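Local coordinates for hypothetical protein, conserved (Leishmania major, PDB 2B4W), which is of unknown function but belongs to a family of uncharacterised proteins placed in the beta-fructosidase clan, and its sheets are consistent with a five-bladed beta-propeller, at residues A[34-39]-A[43-48]; A[114-119]-A[166-171]; A[265-270]-A[286-291]. All blocks are in the same frame, centred on the assembly; numbering follows the deposited sequence.

Interaction 1 (A[34-39]-A[43-48])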
loop_
_atom_site.group_PDB
_atom_site.type_symbol
_atom_site.label_atom_id
_atom_site.label_comp_id
_atom_site.label_asym_id
_atom_site.label_seq_id
_atom_site.Cartn_x
_atom_site.Cartn_y
_atom_site.Cartn_z
ATOM N N SER A 34 5.003 3.526 -1.827
ATOM C CA SER A 34 4.868 2.092 -2.043
ATOM C C SER A 34 5.472 1.340 -0.862
ATOM O O SER A 34 6.141 1.929 0.001
ATOM C CB SER A 34 5.574 1.615 -3.303
ATOM O OG SER A 34 6.941 1.901 -3.270
ATOM N N VAL A 35 5.299 0.022 -0.831
ATOM C CA VAL A 35 6.128 -0.704 0.159
ATOM C C VAL A 35 7.565 -0.592 -0.266
ATOM O O VAL A 35 7.866 -0.505 -1.472
ATOM C CB VAL A 35 5.691 -2.174 0.255
ATOM C CG1 VAL A 35 5.942 -2.854 -1.072
ATOM C CG2 VAL A 35 6.452 -2.867 1.359
ATOM N N PRO A 36 8.567 -0.552 0.597
ATOM C CA PRO A 36 9.928 -0.633 0.054
ATOM C C PRO A 36 10.190 -1.911 -0.729
ATOM O O PRO A 36 9.480 -2.906 -0.604
ATOM C CB PRO A 36 10.795 -0.616 1.330
ATOM C CG PRO A 36 9.941 0.203 2.260
ATOM C CD PRO A 36 8.566 -0.394 2.057
ATOM N N PHE A 37 11.255 -1.900 -1.540
ATOM C CA PHE A 37 11.593 -3.064 -2.365
ATOM C C PHE A 37 13.105 -3.021 -2.553
ATOM O O PHE A 37 13.696 -2.045 -2.082
ATOM C CB PHE A 37 10.904 -3.089 -3.726
ATOM C CG PHE A 37 11.220 -1.897 -4.626
ATOM C CD1 PHE A 37 10.578 -0.674 -4.476
ATOM C CD2 PHE A 37 12.162 -2.008 -5.623
ATOM C CE1 PHE A 37 10.883 0.390 -5.313
ATOM C CE2 PHE A 37 12.476 -0.970 -6.472
ATOM C CZ PHE A 37 11.823 0.246 -6.319
ATOM N N SER A 38 13.700 -4.006 -3.203
ATOM C CA SER A 38 15.145 -3.921 -3.463
ATOM C C SER A 38 15.441 -4.098 -4.942
ATOM O O SER A 38 14.745 -4.832 -5.647
ATOM C CB SER A 38 15.884 -4.979 -2.624
ATOM O OG SER A 38 16.556 -5.882 -3.476
ATOM N N TYR A 39 16.470 -3.422 -5.426
ATOM C CA TYR A 39 16.877 -3.481 -6.818
ATOM C C TYR A 39 18.351 -3.097 -6.885
ATOM O O TYR A 39 18.761 -2.205 -6.141
ATOM C CB TYR A 39 15.988 -2.569 -7.639
ATOM C CG TYR A 39 16.186 -2.520 -9.127
ATOM C CD1 TYR A 39 15.959 -3.645 -9.909
ATOM C CD2 TYR A 39 16.590 -1.347 -9.766
ATOM C CE1 TYR A 39 16.128 -3.631 -11.287
ATOM C CE2 TYR A 39 16.765 -1.325 -11.133
ATOM C CZ TYR A 39 16.536 -2.461 -11.885
ATOM O OH TYR A 39 16.711 -2.427 -13.245
ATOM N N THR A 43 17.949 -0.881 -1.298
ATOM C CA THR A 43 16.588 -0.687 -0.857
ATOM C C THR A 43 16.098 0.613 -1.518
ATOM O O THR A 43 16.827 1.605 -1.547
ATOM C CB THR A 43 16.502 -0.613 0.664
ATOM O OG1 THR A 43 16.846 -1.881 1.231
ATOM C CG2 THR A 43 15.082 -0.306 1.137
ATOM N N HIS A 44 14.910 0.562 -2.073
ATOM C CA HIS A 44 14.277 1.668 -2.781
ATOM C C HIS A 44 12.826 1.808 -2.302
ATOM O O HIS A 44 12.241 0.953 -1.632
ATOM C CB HIS A 44 14.263 1.464 -4.269
ATOM C CG HIS A 44 15.555 1.503 -4.999
ATOM N ND1 HIS A 44 16.401 0.423 -5.074
ATOM C CD2 HIS A 44 16.142 2.505 -5.712
ATOM C CE1 HIS A 44 17.451 0.773 -5.799
ATOM N NE2 HIS A 44 17.337 2.031 -6.205
ATOM N N ILE A 45 12.262 2.953 -2.656
ATOM C CA ILE A 45 10.863 3.226 -2.362
ATOM C C ILE A 45 10.319 4.247 -3.377
ATOM O O ILE A 45 11.056 5.154 -3.763
ATOM C CB ILE A 45 10.635 3.701 -0.925
ATOM C CG1 ILE A 45 9.189 3.505 -0.511
ATOM C CG2 ILE A 45 11.072 5.141 -0.689
ATOM C CD1 ILE A 45 8.837 3.752 0.937
ATOM N N TYR A 46 9.073 4.046 -3.805
ATOM C CA TYR A 46 8.382 5.096 -4.551
ATOM C C TYR A 46 7.589 5.957 -3.573
ATOM O O TYR A 46 6.950 5.429 -2.662
ATOM C CB TYR A 46 7.402 4.554 -5.588
ATOM C CG TYR A 46 8.045 3.781 -6.703
ATOM C CD1 TYR A 46 8.649 4.405 -7.787
ATOM C CD2 TYR A 46 8.025 2.394 -6.648
ATOM C CE1 TYR A 46 9.238 3.670 -8.810
ATOM C CE2 TYR A 46 8.608 1.664 -7.654
ATOM C CZ TYR A 46 9.207 2.297 -8.725
ATOM O OH TYR A 46 9.762 1.493 -9.679
ATOM N N GLY A 47 7.611 7.263 -3.767
ATOM C CA GLY A 47 6.838 8.167 -2.937
ATOM C C GLY A 47 5.960 9.097 -3.765
ATOM O O GLY A 47 6.241 9.451 -4.912
ATOM N N ARG A 48 4.874 9.477 -3.113
ATOM C CA ARG A 48 3.967 10.491 -3.647
ATOM C C ARG A 48 4.475 11.833 -3.152
ATOM O O ARG A 48 4.628 12.019 -1.931
ATOM C CB ARG A 48 2.540 10.202 -3.244
ATOM C CG ARG A 48 1.496 11.269 -3.382
ATOM C CD ARG A 48 0.196 10.934 -2.630
ATOM N NE ARG A 48 -0.834 11.868 -2.992
ATOM C CZ ARG A 48 -2.129 11.875 -2.937
ATOM N NH1 ARG A 48 -2.875 10.912 -2.445
ATOM N NH2 ARG A 48 -2.761 12.959 -3.413
#
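The beta hairpin of strands 37-39 and 42-50 is held by Phe37 and His44, an antiparallel hydrogen-bonded pair: Phe37 N donates to His44 O (3.0 Å) and His44 N to Phe37 O (2.9 Å). Ser38 and Thr43 form the non-hydrogen-bonded pair next to the turn. On the N-terminal side of Pro36 the regular ladder stops and Ser34 takes over. Ser34 N reaches Tyr46 O at 2.8 Å, and Tyr46 N returns a bond to Ser34 OG instead of to a backbone carbonyl. That hydroxyl itself donates to Val35 O from above the carbonyl plane. Phe37 has its CG lodged between the backbone N and the carbonyl carbon (chi1 60°), which swings the ring across to strand 42-50. There His44 CB sits over one ring face, displaced from the ring centre, 3.8 Å from the centroid in a CH-pi contact. The rings of Phe37 and Tyr46 are nearly parallel (21°) but slid apart, Phe37 CE1 to Tyr46 CE2, 3.5 Å. Phe37, His44 and Tyr46 thus form a buried aromatic cluster. Pro36 CG runs alongside Ile45 CD1, 3.9 Å apart. Outside the hairpin, Tyr46 OH bonds to Pro119 O, while Trp79 and Phe95 add rings around Tyr46. Where the regular ladder lapses between strands 29-31 and 37-39, Ser34 OG satisfies the buried Tyr46 amide and, donating to Val35 O, is gripped by two bonds.

Interaction 2 (A[114-119]-A[166-171])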
loop_
_atom_site.group_PDB
_atom_site.type_symbol
_atom_site.label_atom_id
_atom_site.label_comp_id
_atom_site.label_asym_id
_atom_site.label_seq_id
_atom_site.Cartn_x
_atom_site.Cartn_y
_atom_site.Cartn_z
ATOM N N PHE A 114 -1.536 0.839 -14.562
ATOM C CA PHE A 114 -0.626 -0.281 -14.352
ATOM C C PHE A 114 0.441 -0.311 -15.447
ATOM O O PHE A 114 0.131 -0.129 -16.623
ATOM C CB PHE A 114 -1.342 -1.637 -14.334
ATOM C CG PHE A 114 -2.147 -1.903 -13.074
ATOM C CD1 PHE A 114 -3.437 -1.417 -12.945
ATOM C CD2 PHE A 114 -1.579 -2.645 -12.049
ATOM C CE1 PHE A 114 -4.155 -1.668 -11.793
ATOM C CE2 PHE A 114 -2.302 -2.907 -10.902
ATOM C CZ PHE A 114 -3.575 -2.406 -10.775
ATOM N N TYR A 115 1.658 -0.543 -15.018
ATOM C CA TYR A 115 2.903 -0.565 -15.750
ATOM C C TYR A 115 3.640 -1.855 -15.393
ATOM O O TYR A 115 3.508 -2.343 -14.265
ATOM C CB TYR A 115 3.845 0.593 -15.428
ATOM C CG TYR A 115 3.233 1.962 -15.524
ATOM C CD1 TYR A 115 2.279 2.349 -14.596
ATOM C CD2 TYR A 115 3.599 2.852 -16.525
ATOM C CE1 TYR A 115 1.696 3.595 -14.657
ATOM C CE2 TYR A 115 3.017 4.112 -16.602
ATOM C CZ TYR A 115 2.070 4.465 -15.659
ATOM O OH TYR A 115 1.463 5.701 -15.679
ATOM N N ARG A 116 4.398 -2.356 -16.348
ATOM C CA ARG A 116 5.172 -3.573 -16.072
ATOM C C ARG A 116 6.608 -3.372 -16.531
ATOM O O ARG A 116 6.915 -2.532 -17.385
ATOM C CB ARG A 116 4.554 -4.796 -16.738
ATOM C CG ARG A 116 4.477 -4.705 -18.256
ATOM C CD ARG A 116 3.525 -5.773 -18.801
ATOM N NE ARG A 116 4.183 -7.079 -18.791
ATOM C CZ ARG A 116 3.583 -8.261 -18.828
ATOM N NH1 ARG A 116 2.261 -8.359 -18.887
ATOM N NH2 ARG A 116 4.327 -9.364 -18.807
ATOM N N GLY A 117 7.505 -4.146 -15.932
ATOM C CA GLY A 117 8.888 -4.074 -16.342
ATOM C C GLY A 117 9.872 -4.282 -15.207
ATOM O O GLY A 117 9.707 -5.136 -14.338
ATOM N N THR A 118 10.924 -3.481 -15.270
ATOM C CA THR A 118 11.907 -3.354 -14.204
ATOM C C THR A 118 11.680 -1.997 -13.552
ATOM O O THR A 118 11.058 -1.147 -14.193
ATOM C CB THR A 118 13.323 -3.540 -14.773
ATOM O OG1 THR A 118 14.267 -3.766 -13.722
ATOM C CG2 THR A 118 13.753 -2.262 -15.460
ATOM N N PRO A 119 12.100 -1.756 -12.323
ATOM C CA PRO A 119 11.801 -0.528 -11.558
ATOM C C PRO A 119 12.370 0.744 -12.215
ATOM O O PRO A 119 11.874 1.826 -11.864
ATOM C CB PRO A 119 12.521 -0.754 -10.220
ATOM C CG PRO A 119 12.562 -2.251 -10.110
ATOM C CD PRO A 119 12.851 -2.698 -11.530
ATOM N N SER A 166 -4.070 -14.422 -15.357
ATOM C CA SER A 166 -2.793 -13.753 -15.524
ATOM C C SER A 166 -2.953 -12.256 -15.707
ATOM O O SER A 166 -4.065 -11.768 -15.866
ATOM C CB SER A 166 -2.045 -14.244 -16.765
ATOM O OG SER A 166 -2.758 -13.822 -17.914
ATOM N N ILE A 167 -1.783 -11.606 -15.707
ATOM C CA ILE A 167 -1.759 -10.150 -15.761
ATOM C C ILE A 167 -2.314 -9.606 -17.074
ATOM O O ILE A 167 -2.798 -8.477 -17.133
ATOM C CB ILE A 167 -0.332 -9.596 -15.562
ATOM C CG1 ILE A 167 -0.297 -8.197 -14.966
ATOM C CG2 ILE A 167 0.415 -9.661 -16.887
ATOM C CD1 ILE A 167 -0.991 -7.969 -13.649
ATOM N N ASP A 168 -2.221 -10.445 -18.080
ATOM C CA ASP A 168 -2.768 -10.241 -19.398
ATOM C C ASP A 168 -4.281 -10.118 -19.409
ATOM O O ASP A 168 -4.847 -9.737 -20.433
ATOM C CB ASP A 168 -2.406 -11.414 -20.318
ATOM C CG ASP A 168 -0.913 -11.538 -20.501
ATOM O OD1 ASP A 168 -0.271 -10.507 -20.784
ATOM O OD2 ASP A 168 -0.402 -12.669 -20.343
ATOM N N GLU A 169 -4.944 -10.443 -18.306
ATOM C CA GLU A 169 -6.398 -10.357 -18.327
ATOM C C GLU A 169 -6.905 -9.161 -17.525
ATOM O O GLU A 169 -8.088 -8.883 -17.500
ATOM C CB GLU A 169 -7.012 -11.621 -17.733
ATOM C CG GLU A 169 -6.611 -12.882 -18.495
ATOM C CD GLU A 169 -7.506 -14.020 -18.034
ATOM O OE1 GLU A 169 -7.967 -13.928 -16.875
ATOM O OE2 GLU A 169 -7.720 -14.943 -18.842
ATOM N N LEU A 170 -5.955 -8.523 -16.857
ATOM C CA LEU A 170 -6.221 -7.359 -16.044
ATOM C C LEU A 170 -6.660 -6.180 -16.923
ATOM O O LEU A 170 -5.988 -5.895 -17.913
ATOM C CB LEU A 170 -4.964 -6.983 -15.265
ATOM C CG LEU A 170 -5.195 -6.039 -14.087
ATOM C CD1 LEU A 170 -5.958 -6.745 -12.988
ATOM C CD2 LEU A 170 -3.874 -5.520 -13.554
ATOM N N GLY A 171 -7.746 -5.541 -16.533
ATOM C CA GLY A 171 -8.365 -4.410 -17.217
ATOM C C GLY A 171 -9.651 -3.999 -16.508
ATOM O O GLY A 171 -10.057 -4.679 -15.556
#
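Leu170 and Phe114 make the apolar part of the contact. The methyl CD2 of Leu170 stands over the centre of the Phe114 ring, 3.9 Å from the centroid and only 6° off the ring normal, a CH-pi contact with almost no offset. The methyl is nearly equidistant from the ring carbons; CD2 of Phe114 is 4.0 Å from it. With CG opposite the backbone N (chi1 -163°), Leu170 carries the fork of its side chain toward the ring, and the two side chains cross at about a right angle. Phe125 and Ile94 also touch members of this apolar group, the former packing on both Phe114 and Ile167.

The polar part is weaker. NH1 of Arg116 lies 3.8 Å from OD1 of Asp168, a long salt bridge, although the guanidinium and carboxylate planes are only 15° apart. Asp168 is exposed at the 3-10 turn 167-169. The closer ionic partner of Arg116 is Glu92, paired with NH2, and the same guanidinium makes a cation-pi contact with Phe125. Ile167 slides past the arginine in the opposite direction; the separation modelled between its CG2 and NH1 is too short to be trusted in detail.

Two neighbouring four-stranded sheets are joined here, strand 110-116 meeting the turn that follows strand 159-164 and leads into helix 172-176. The chemistry implies that the join rests mainly on apolar burial, with charge attraction contributing modestly at its solvent-facing margin, where Arg116 is probably steered more by Glu92 than by Asp168.

Interaction 3 (A[265-270]-A[286-291])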
loop_
_atom_site.group_PDB
_atom_site.type_symbol
_atom_site.label_atom_id
_atom_site.label_comp_id
_atom_site.label_asym_id
_atom_site.label_seq_id
_atom_site.Cartn_x
_atom_site.Cartn_y
_atom_site.Cartn_z
ATOM N N PHE A 265 -2.175 5.857 6.172
ATOM C CA PHE A 265 -2.577 5.104 4.978
ATOM C C PHE A 265 -1.459 4.149 4.603
ATOM O O PHE A 265 -0.415 4.639 4.151
ATOM C CB PHE A 265 -2.848 6.164 3.917
ATOM C CG PHE A 265 -3.225 5.678 2.538
ATOM C CD1 PHE A 265 -2.233 5.339 1.626
ATOM C CD2 PHE A 265 -4.553 5.575 2.163
ATOM C CE1 PHE A 265 -2.575 4.903 0.365
ATOM C CE2 PHE A 265 -4.898 5.134 0.891
ATOM C CZ PHE A 265 -3.911 4.795 -0.015
ATOM N N ALA A 266 -1.709 2.878 4.831
ATOM C CA ALA A 266 -0.746 1.795 4.760
ATOM C C ALA A 266 0.034 1.745 3.460
ATOM O O ALA A 266 -0.501 1.907 2.358
ATOM C CB ALA A 266 -1.457 0.446 4.967
ATOM N N SER A 267 1.333 1.517 3.582
ATOM C CA SER A 267 2.188 1.321 2.409
ATOM C C SER A 267 2.469 -0.167 2.196
ATOM O O SER A 267 2.193 -0.726 1.144
ATOM C CB SER A 267 3.488 2.103 2.556
ATOM O OG SER A 267 3.222 3.483 2.732
ATOM N N GLY A 268 2.993 -0.808 3.238
ATOM C CA GLY A 268 3.131 -2.264 3.296
ATOM C C GLY A 268 4.038 -2.697 4.430
ATOM O O GLY A 268 4.605 -1.884 5.180
ATOM N N ILE A 269 4.236 -4.004 4.586
ATOM C CA ILE A 269 5.183 -4.480 5.582
ATOM C C ILE A 269 6.435 -5.096 4.959
ATOM O O ILE A 269 6.448 -5.581 3.829
ATOM C CB ILE A 269 4.584 -5.555 6.512
ATOM C CG1 ILE A 269 4.106 -6.727 5.691
ATOM C CG2 ILE A 269 3.538 -4.944 7.437
ATOM C CD1 ILE A 269 3.586 -7.944 6.442
ATOM N N VAL A 270 7.502 -5.060 5.754
ATOM C CA VAL A 270 8.744 -5.728 5.378
ATOM C C VAL A 270 9.104 -6.744 6.465
ATOM O O VAL A 270 9.168 -6.374 7.635
ATOM C CB VAL A 270 9.892 -4.730 5.189
ATOM C CG1 VAL A 270 11.205 -5.441 4.918
ATOM C CG2 VAL A 270 9.604 -3.750 4.049
ATOM N N SER A 286 0.962 13.758 4.842
ATOM C CA SER A 286 2.118 14.645 4.744
ATOM C C SER A 286 3.489 14.025 4.941
ATOM O O SER A 286 4.496 14.601 4.479
ATOM C CB SER A 286 1.951 15.735 5.826
ATOM O OG SER A 286 2.017 15.195 7.134
ATOM N N HIS A 287 3.576 12.891 5.638
ATOM C CA HIS A 287 4.844 12.232 5.930
ATOM C C HIS A 287 4.731 10.727 5.654
ATOM O O HIS A 287 3.642 10.220 5.399
ATOM C CB HIS A 287 5.286 12.429 7.383
ATOM C CG HIS A 287 5.603 13.823 7.833
ATOM N ND1 HIS A 287 4.630 14.804 7.914
ATOM C CD2 HIS A 287 6.735 14.433 8.249
ATOM C CE1 HIS A 287 5.150 15.946 8.350
ATOM N NE2 HIS A 287 6.437 15.754 8.565
ATOM N N GLU A 288 5.858 10.035 5.713
ATOM C CA GLU A 288 5.921 8.575 5.628
ATOM C C GLU A 288 6.521 8.055 6.931
ATOM O O GLU A 288 7.574 8.531 7.336
ATOM C CB GLU A 288 6.714 8.132 4.399
ATOM C CG GLU A 288 6.680 6.675 4.010
ATOM C CD GLU A 288 5.363 6.069 3.605
ATOM O OE1 GLU A 288 4.441 6.807 3.177
ATOM O OE2 GLU A 288 5.219 4.811 3.684
ATOM N N GLY A 289 5.833 7.101 7.560
ATOM C CA GLY A 289 6.353 6.565 8.796
ATOM C C GLY A 289 6.678 5.083 8.694
ATOM O O GLY A 289 6.237 4.357 7.796
ATOM N N ARG A 290 7.475 4.627 9.655
ATOM C CA ARG A 290 7.765 3.225 9.885
ATOM C C ARG A 290 7.661 2.911 11.384
ATOM O O ARG A 290 8.296 3.590 12.197
ATOM C CB ARG A 290 9.161 2.866 9.370
ATOM C CG ARG A 290 9.628 1.481 9.792
ATOM C CD ARG A 290 11.047 1.191 9.416
ATOM N NE ARG A 290 12.079 1.821 10.215
ATOM C CZ ARG A 290 12.426 1.487 11.456
ATOM N NH1 ARG A 290 11.847 0.517 12.136
ATOM N NH2 ARG A 290 13.397 2.145 12.089
ATOM N N ILE A 291 6.878 1.890 11.708
ATOM C CA ILE A 291 6.798 1.331 13.046
ATOM C C ILE A 291 7.105 -0.172 12.929
ATOM O O ILE A 291 6.735 -0.763 11.907
ATOM C CB ILE A 291 5.448 1.495 13.770
ATOM C CG1 ILE A 291 4.257 0.930 13.012
ATOM C CG2 ILE A 291 5.283 2.968 14.179
ATOM C CD1 ILE A 291 2.880 1.007 13.659
#
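A single short hydrogen bond between two buried side chains makes up the whole contact: Ser267 OG donates to Glu288 OE2 at 2.6 Å. The backbones stay well apart, with the CA atoms of Ser267 and Glu288 8.8 Å from each other, so the carboxylate has to span the gap. It does so with CG of Glu288 opposite the backbone N (chi1 -169°) and a bend at the next torsion (chi2 63°), which turns the carboxylate toward strand 264-271. OE2 accepts through its syn lone pair, the one facing OE1, and CB of Ser267 follows the hydroxyl to within 3.4 Å of OE2.

Cys33 completes the arrangement. Its backbone N bonds to Glu288 OE1, so both carboxylate oxygens have a hydrogen-bond partner and the group is held against rotation from two directions. Ser267 OG lies between two acceptors, Glu288 OE2 and Cys33 O, and its single proton is probably shared between them. The glutamate thereby ties two strands of one sheet to the loop leading into the residues 34-39.

Irregular backbone accompanies the contact. Ser267 and Gly268 both face Tyr280 in a classic beta bulge, and Ser286 and His287 both face Val283 in another. Within the second bulge, ND1 of His287 donates to Ser286 OG at 2.8 Å, the oxygen lying close to the imidazole plane.

Strand 277-283 runs between strands 264-271 and 287-293, pairing antiparallel with both, and its Tyr280 packs on Glu288 and Val270. On the other edge of 287-293 lies strand 16-23, whose Leu20 and Phe22 touch Glu288, while Asn193 of strand 188-198 lies against Phe265 and Ala266.

From the N terminus, interaction 1 comes first and closes a tight hairpin, with three residues between 34-39 and 43-48. Interaction 2 closes a longer loop of 46 intervening residues, spanning the outer strand of one four-stranded sheet and most of the next. Interaction 3 closes a loop of 15 residues containing strand 277-283, which lies between the two strands in contact. The three loops run in series; none nests in or crosses another. Interaction 1 stands between the others: Tyr39 meets Thr118 in a weak hydrogen bond and Phe37 packs on Pro119, while Ser34 and Val35 pack on Ser267, Gly268 and Ile269. Interactions 2 and 3 do not touch, their nearest atoms being about 13 Å apart.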